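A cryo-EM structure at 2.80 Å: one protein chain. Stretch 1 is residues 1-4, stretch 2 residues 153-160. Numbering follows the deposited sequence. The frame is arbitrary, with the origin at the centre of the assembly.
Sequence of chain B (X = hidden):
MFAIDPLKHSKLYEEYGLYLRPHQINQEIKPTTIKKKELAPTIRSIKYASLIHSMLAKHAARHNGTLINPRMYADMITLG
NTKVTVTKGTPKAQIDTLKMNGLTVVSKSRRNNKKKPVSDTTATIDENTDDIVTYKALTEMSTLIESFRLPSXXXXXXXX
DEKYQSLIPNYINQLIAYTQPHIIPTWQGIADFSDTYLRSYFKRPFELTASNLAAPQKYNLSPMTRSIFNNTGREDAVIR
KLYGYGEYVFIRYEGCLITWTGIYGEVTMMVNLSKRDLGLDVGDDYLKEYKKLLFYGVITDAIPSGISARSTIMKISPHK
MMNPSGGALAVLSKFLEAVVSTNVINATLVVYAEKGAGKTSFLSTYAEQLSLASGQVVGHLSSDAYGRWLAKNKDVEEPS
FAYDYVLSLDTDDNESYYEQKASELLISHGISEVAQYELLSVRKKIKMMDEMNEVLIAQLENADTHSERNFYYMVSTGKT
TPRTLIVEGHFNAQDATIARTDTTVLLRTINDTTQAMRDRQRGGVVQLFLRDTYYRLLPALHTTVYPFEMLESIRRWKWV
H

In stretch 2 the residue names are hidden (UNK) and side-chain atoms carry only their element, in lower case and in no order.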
# COMPACT_ATOMS: atom_id res chain seq x y z
N MET B 1 -35.68 26.93 12.52
CA MET B 1 -35.33 25.58 12.94
C MET B 1 -33.85 25.41 13.28
O MET B 1 -33.00 25.46 12.41
CB MET B 1 -35.72 24.57 11.87
CG MET B 1 -35.39 23.15 12.26
SD MET B 1 -35.95 21.92 11.08
CE MET B 1 -35.27 20.44 11.81
N PHE B 2 -33.57 25.19 14.56
CA PHE B 2 -32.21 25.01 15.03
C PHE B 2 -31.75 23.57 14.83
O PHE B 2 -32.56 22.66 14.64
CB PHE B 2 -32.12 25.38 16.50
CG PHE B 2 -32.29 26.84 16.77
CD1 PHE B 2 -31.20 27.69 16.75
CD2 PHE B 2 -33.54 27.36 17.00
CE1 PHE B 2 -31.37 29.03 16.99
CE2 PHE B 2 -33.71 28.70 17.23
CZ PHE B 2 -32.62 29.53 17.22
N ALA B 3 -30.44 23.37 14.87
CA ALA B 3 -29.90 22.02 14.79
C ALA B 3 -30.22 21.22 16.03
O ALA B 3 -30.41 20.00 15.96
CB ALA B 3 -28.39 22.08 14.56
N ILE B 4 -30.28 21.88 17.18
CA ILE B 4 -30.65 21.27 18.45
C ILE B 4 -31.93 21.94 18.92
O ILE B 4 -32.00 23.18 18.96
CB ILE B 4 -29.52 21.40 19.48
CG1 ILE B 4 -28.27 20.71 18.97
CG2 ILE B 4 -29.93 20.81 20.81
CD1 ILE B 4 -27.03 21.08 19.70
N UNK B 153 -39.85 28.44 3.92
CA UNK B 153 -39.40 27.32 4.71
C UNK B 153 -38.70 27.73 5.99
O UNK B 153 -38.54 28.91 6.31
N UNK B 154 -38.26 26.72 6.73
CA UNK B 154 -37.53 26.90 7.97
C UNK B 154 -36.04 26.68 7.72
O UNK B 154 -35.63 25.57 7.38
c UNK B 154 -39.45 26.23 9.57
c UNK B 154 -39.45 27.56 10.29
c UNK B 154 -38.04 25.95 9.05
c UNK B 154 -39.90 25.14 10.49
N UNK B 155 -35.24 27.72 7.92
CA UNK B 155 -33.81 27.63 7.68
C UNK B 155 -33.11 26.90 8.82
O UNK B 155 -33.44 27.10 9.99
c UNK B 155 -33.20 29.02 7.51
N UNK B 156 -32.14 26.07 8.48
CA UNK B 156 -31.40 25.30 9.47
C UNK B 156 -30.34 26.18 10.11
O UNK B 156 -29.57 26.83 9.41
c UNK B 156 -30.27 22.91 9.65
c UNK B 156 -30.52 21.64 8.88
c UNK B 156 -28.80 23.04 9.91
c UNK B 156 -30.79 24.07 8.81
N UNK B 157 -30.30 26.19 11.44
CA UNK B 157 -29.52 27.17 12.20
C UNK B 157 -28.50 26.45 13.07
O UNK B 157 -28.86 25.58 13.87
c UNK B 157 -32.52 29.45 12.91
c UNK B 157 -31.41 28.81 12.16
c UNK B 157 -30.44 28.05 13.05
c UNK B 157 -29.62 29.04 13.81
N UNK B 158 -27.23 26.82 12.92
CA UNK B 158 -26.12 26.20 13.63
C UNK B 158 -25.34 27.29 14.35
O UNK B 158 -25.11 28.36 13.79
c UNK B 158 -25.19 25.44 12.66
c UNK B 158 -25.96 24.45 11.80
c UNK B 158 -24.17 24.61 13.40
c UNK B 158 -25.15 23.90 10.68
N UNK B 159 -24.93 27.01 15.59
CA UNK B 159 -23.95 27.87 16.25
C UNK B 159 -22.55 27.49 15.80
O UNK B 159 -22.29 26.34 15.43
c UNK B 159 -25.51 28.19 19.74
c UNK B 159 -27.27 29.64 18.24
c UNK B 159 -25.27 28.35 18.39
c UNK B 159 -24.03 27.75 17.78
c UNK B 159 -26.62 28.74 20.33
c UNK B 159 -26.15 29.10 17.65
c UNK B 159 -27.50 29.47 19.58
N UNK B 160 -21.63 28.44 15.87
CA UNK B 160 -20.25 28.20 15.43
C UNK B 160 -19.35 27.79 16.60
O UNK B 160 -18.16 28.11 16.62
c UNK B 160 -19.71 29.44 14.72
o UNK B 160 -18.19 27.94 13.66
c UNK B 160 -18.56 29.13 13.79
o UNK B 160 -18.00 30.07 13.19

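Position 153 has a backbone and nothing more: no side-chain atom is modelled, and phi/psi of -99/-179° is not one that only glycine can adopt. It touches nothing on stretch 1. The bare CA reads as glycine, Gly153.

Position 154 carries four carbons, forked at the second, and its CA-to-CB bond points toward stretch 1. Its CB lies 3.9 Å from CB of Met1, an apolar contact near the chain start. A fork one carbon beyond CB, with no heteroatom, makes this Leu154.

At position 155 there is a single carbon, directed away and clear of stretch 1. That is alanine, Ala155. It takes part through its backbone: Met1 N gives a weak hydrogen bond to Ala155 O at 3.4 Å, while Met1 O sits 3.0 Å from the same Ala155 O, two acceptors that cannot bond each other.

Position 156 again shows four carbons forked at the second, but its CA-to-CB bond points away. Its closest contact is through the backbone, with CA 3.4 Å from Met1 O in a CA-H...O contact. The fork gives Leu156.

Position 157 has four carbons forked at the first, one arm two carbons long; its CA-to-CB bond points toward stretch 1, where its side chain packs against the ring of Phe2. Branching at CB with unequal arms identifies Ile157. Its CG2 comes 3.6 Å from CD1 of Phe2, and its CD1 stands over one face of that ring, 4.3 Å from the centroid and 10° off the normal, a CH-pi contact.

Position 158 repeats that branching, but its CA-to-CB bond points away; even so, one carbon reaches Ala3. It is Ile158, and Ile158 CG1 lies 4.4 Å from Ala3 CB.

Position 159 bears one carbon and then a six-carbon ring without oxygen. Its CA-to-CB bond runs sideways, but the ring comes nearer and meets the Phe2 ring obliquely. This is Phe159, its CE1 4.3 Å from CE1 of Phe2.

Position 160 has two carbons, the second carrying two oxygens, out of reach of stretch 1: a short carboxylate, Asp160.

The rule is a single beta bridge, Phe2 with Ile157, with CA atoms 4.5 Å apart. Ile157 serves it at both ends of its backbone: its N donates a weak hydrogen bond to Met1 O (3.0 Å, 128°), and its O accepts a better-aligned one from Ala3 N (2.9 Å, 142°). The same residue then lays its side chain on the Phe2 ring, so one position takes part in both the bridge and the packing, within 405 Å² of buried surface.

Stretch 2, residues 153-160: GLALIIFD
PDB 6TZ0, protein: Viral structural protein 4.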